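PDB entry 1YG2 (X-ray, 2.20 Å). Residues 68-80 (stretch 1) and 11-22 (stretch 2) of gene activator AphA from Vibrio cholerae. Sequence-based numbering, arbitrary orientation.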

# COMPACT_ATOMS: atom_id res chain seq x y z
N VAL A 68 -6.02 -32.89 11.67
CA VAL A 68 -5.95 -31.69 12.50
C VAL A 68 -4.54 -31.14 12.70
O VAL A 68 -3.66 -31.82 13.21
CB VAL A 68 -6.54 -31.96 13.90
CG1 VAL A 68 -6.20 -30.81 14.83
CG2 VAL A 68 -8.05 -32.11 13.81
N TYR A 69 -4.34 -29.89 12.29
CA TYR A 69 -3.04 -29.25 12.45
C TYR A 69 -2.96 -28.59 13.81
O TYR A 69 -3.96 -28.13 14.35
CB TYR A 69 -2.80 -28.21 11.36
CG TYR A 69 -2.57 -28.79 9.99
CD1 TYR A 69 -3.63 -28.95 9.09
CD2 TYR A 69 -1.30 -29.21 9.60
CE1 TYR A 69 -3.42 -29.52 7.84
CE2 TYR A 69 -1.08 -29.78 8.35
CZ TYR A 69 -2.15 -29.93 7.48
OH TYR A 69 -1.93 -30.48 6.23
N SER A 70 -1.75 -28.55 14.37
CA SER A 70 -1.54 -27.95 15.68
C SER A 70 -0.23 -27.17 15.67
O SER A 70 0.73 -27.59 15.03
CB SER A 70 -1.49 -29.05 16.74
OG SER A 70 -1.33 -28.49 18.03
N ILE A 71 -0.19 -26.05 16.38
CA ILE A 71 1.04 -25.25 16.43
C ILE A 71 2.02 -25.87 17.42
O ILE A 71 1.60 -26.40 18.45
CB ILE A 71 0.74 -23.80 16.86
CG1 ILE A 71 1.96 -22.91 16.58
CG2 ILE A 71 0.39 -23.75 18.35
CD1 ILE A 71 1.74 -21.44 16.88
N THR A 72 3.32 -25.83 17.11
CA THR A 72 4.32 -26.40 18.02
C THR A 72 5.00 -25.28 18.79
O THR A 72 4.78 -24.11 18.51
CB THR A 72 5.42 -27.16 17.26
OG1 THR A 72 6.14 -26.24 16.42
CG2 THR A 72 4.82 -28.27 16.41
N GLN A 73 5.83 -25.64 19.76
CA GLN A 73 6.53 -24.64 20.55
C GLN A 73 7.38 -23.78 19.62
O GLN A 73 7.52 -22.57 19.84
CB GLN A 73 7.42 -25.30 21.60
CG GLN A 73 8.24 -24.30 22.41
CD GLN A 73 7.35 -23.24 23.06
OE1 GLN A 73 6.19 -23.51 23.36
NE2 GLN A 73 7.89 -22.06 23.30
N ALA A 74 7.96 -24.39 18.60
CA ALA A 74 8.79 -23.66 17.64
C ALA A 74 7.88 -22.68 16.90
O ALA A 74 8.24 -21.52 16.68
CB ALA A 74 9.43 -24.62 16.65
N GLY A 75 6.70 -23.16 16.52
CA GLY A 75 5.75 -22.31 15.83
C GLY A 75 5.38 -21.14 16.74
O GLY A 75 5.31 -19.99 16.30
N ARG A 76 5.16 -21.42 18.02
CA ARG A 76 4.81 -20.36 18.96
C ARG A 76 5.95 -19.36 19.12
O ARG A 76 5.73 -18.15 19.21
CB ARG A 76 4.41 -20.96 20.32
CG ARG A 76 3.05 -21.66 20.32
CD ARG A 76 2.55 -21.95 21.73
NE ARG A 76 3.25 -23.06 22.36
CZ ARG A 76 3.01 -24.34 22.12
NH1 ARG A 76 2.06 -24.69 21.26
NH2 ARG A 76 3.72 -25.28 22.72
N SER A 77 7.17 -19.88 19.14
CA SER A 77 8.34 -19.03 19.29
C SER A 77 8.50 -18.11 18.07
O SER A 77 8.79 -16.93 18.22
CB SER A 77 9.59 -19.90 19.48
OG SER A 77 10.75 -19.10 19.56
N ALA A 78 8.29 -18.65 16.88
CA ALA A 78 8.41 -17.86 15.65
C ALA A 78 7.33 -16.78 15.57
O ALA A 78 7.58 -15.67 15.08
CB ALA A 78 8.34 -18.77 14.42
N LEU A 79 6.13 -17.11 16.03
CA LEU A 79 5.02 -16.15 16.00
C LEU A 79 5.36 -14.99 16.94
O LEU A 79 5.17 -13.83 16.59
CB LEU A 79 3.71 -16.83 16.46
CG LEU A 79 2.43 -15.98 16.45
CD1 LEU A 79 2.09 -15.54 15.03
CD2 LEU A 79 1.29 -16.79 17.05
N GLY A 80 5.89 -15.32 18.12
CA GLY A 80 6.26 -14.28 19.07
C GLY A 80 7.37 -13.39 18.55
O GLY A 80 7.32 -12.18 18.71
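Stretch 2 11-22: LSTRDATGYDIT

A short strand can hold a loop between two helices with a single β bridge, with side-chain packing, one side-chain hydrogen bond and a water adding to it, and residues 11-22 of AphA illustrate the principle. Stretch 2 enters in a helix that begins earlier in the chain, crosses 14-17 in extended conformation, and turns into a second helix at G18. Its extended part runs antiparallel to the strand 69-71, so that T17 lies by V68, A16 by Y69 and D15 by S70. The bridge is a reciprocal pair: Y69 N donates to A16 O at 2.7 Å, and A16 N donates to Y69 O at 3.0 Å. The CB of A16 points away from stretch 1, so this residue meets the strand through its backbone.

In stretch 2, G18 and I21 follow A16, while L11 and S12 precede it. From the bridge itself, the Y69 ring reaches the start of the second helix, its edge toward the backbone there: Y69 CD1 is 3.7 Å from G18 N. Without a side chain, G18 leaves space that the ring uses; a CB built on it would come within 3.5 Å of Y69 CE1, a tight fit. I21 CD1 closes in at 4.3 Å from Y69 CD1. From the first helix, L11 points toward the strand and makes apolar side-chain contacts with two of its residues, Y69 and I71, with L11 CD2 4.2 Å from Y69 CB and L11 CB 3.9 Å from I71 CB. I71 also extends toward S12, its CD1 3.5 Å from S12 OG.

V68 CG1 packs 3.4 Å from D15 CB, while the carboxylate of D15 turns to polar work. S70 OG donates to D15 OD1 at 2.6 Å. Between L11, D15 and I71 sits a water, accepting from I71 N at 2.9 Å and donating to L11 O at 2.8 Å and D15 OD1 at 2.6 Å.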

# COMPACT_ATOMS: atom_id res chain seq x y z
N LEU A 11 -3.74 -21.03 14.33
CA LEU A 11 -3.46 -22.18 15.18
C LEU A 11 -3.13 -21.84 16.62
O LEU A 11 -3.20 -22.69 17.49
CB LEU A 11 -2.32 -23.01 14.57
CG LEU A 11 -2.66 -23.62 13.21
CD1 LEU A 11 -1.44 -24.28 12.59
CD2 LEU A 11 -3.78 -24.65 13.39
N SER A 12 -2.76 -20.59 16.89
CA SER A 12 -2.43 -20.21 18.26
C SER A 12 -3.65 -20.21 19.18
O SER A 12 -3.50 -20.33 20.39
CB SER A 12 -1.77 -18.84 18.29
OG SER A 12 -0.51 -18.89 17.66
N THR A 13 -4.84 -20.07 18.62
CA THR A 13 -6.04 -20.08 19.44
C THR A 13 -6.55 -21.52 19.60
O THR A 13 -6.96 -21.91 20.68
CB THR A 13 -7.14 -19.20 18.83
OG1 THR A 13 -7.53 -19.72 17.56
CG2 THR A 13 -6.65 -17.79 18.65
N ARG A 14 -6.49 -22.30 18.52
CA ARG A 14 -6.94 -23.69 18.57
C ARG A 14 -6.45 -24.50 17.37
O ARG A 14 -6.12 -23.94 16.33
CB ARG A 14 -8.48 -23.75 18.60
CG ARG A 14 -9.15 -22.98 17.46
CD ARG A 14 -10.67 -23.19 17.47
NE ARG A 14 -11.37 -22.29 16.55
CZ ARG A 14 -12.66 -22.38 16.25
NH1 ARG A 14 -13.41 -23.33 16.79
NH2 ARG A 14 -13.21 -21.51 15.40
N ASP A 15 -6.40 -25.82 17.53
CA ASP A 15 -5.97 -26.68 16.44
C ASP A 15 -7.05 -26.59 15.38
O ASP A 15 -8.18 -26.24 15.68
CB ASP A 15 -5.83 -28.13 16.92
CG ASP A 15 -4.90 -28.27 18.11
OD1 ASP A 15 -3.82 -27.65 18.10
OD2 ASP A 15 -5.25 -29.00 19.06
N ALA A 16 -6.71 -26.90 14.13
CA ALA A 16 -7.69 -26.83 13.07
C ALA A 16 -7.28 -27.67 11.88
O ALA A 16 -6.09 -27.88 11.64
CB ALA A 16 -7.88 -25.39 12.63
N THR A 17 -8.27 -28.15 11.14
CA THR A 17 -8.03 -28.96 9.95
C THR A 17 -7.58 -28.06 8.81
O THR A 17 -7.70 -26.83 8.89
CB THR A 17 -9.30 -29.70 9.51
OG1 THR A 17 -10.29 -28.75 9.10
CG2 THR A 17 -9.86 -30.53 10.65
N GLY A 18 -7.07 -28.66 7.75
CA GLY A 18 -6.62 -27.89 6.60
C GLY A 18 -7.78 -27.13 5.98
O GLY A 18 -7.58 -26.14 5.26
N TYR A 19 -8.99 -27.60 6.25
CA TYR A 19 -10.19 -26.97 5.72
C TYR A 19 -10.58 -25.78 6.58
O TYR A 19 -10.94 -24.73 6.06
CB TYR A 19 -11.34 -27.97 5.66
N ASP A 20 -10.51 -25.95 7.90
CA ASP A 20 -10.84 -24.87 8.82
C ASP A 20 -9.99 -23.65 8.48
O ASP A 20 -10.48 -22.53 8.39
CB ASP A 20 -10.55 -25.25 10.28
CG ASP A 20 -11.35 -26.45 10.74
OD1 ASP A 20 -12.55 -26.53 10.40
OD2 ASP A 20 -10.77 -27.30 11.46
N ILE A 21 -8.70 -23.90 8.28
CA ILE A 21 -7.74 -22.86 7.97
C ILE A 21 -8.03 -22.15 6.65
O ILE A 21 -8.04 -20.93 6.59
CB ILE A 21 -6.30 -23.43 7.93
CG1 ILE A 21 -5.97 -24.07 9.28
CG2 ILE A 21 -5.31 -22.32 7.64
CD1 ILE A 21 -4.65 -24.82 9.30
N THR A 22 -8.28 -22.91 5.58
CA THR A 22 -8.56 -22.29 4.30
C THR A 22 -9.87 -21.52 4.34
O THR A 22 -10.05 -20.55 3.62
CB THR A 22 -8.62 -23.32 3.16
OG1 THR A 22 -9.63 -24.30 3.45
CG2 THR A 22 -7.27 -24.00 3.00
O HOH W 1 -2.85 -25.41 17.22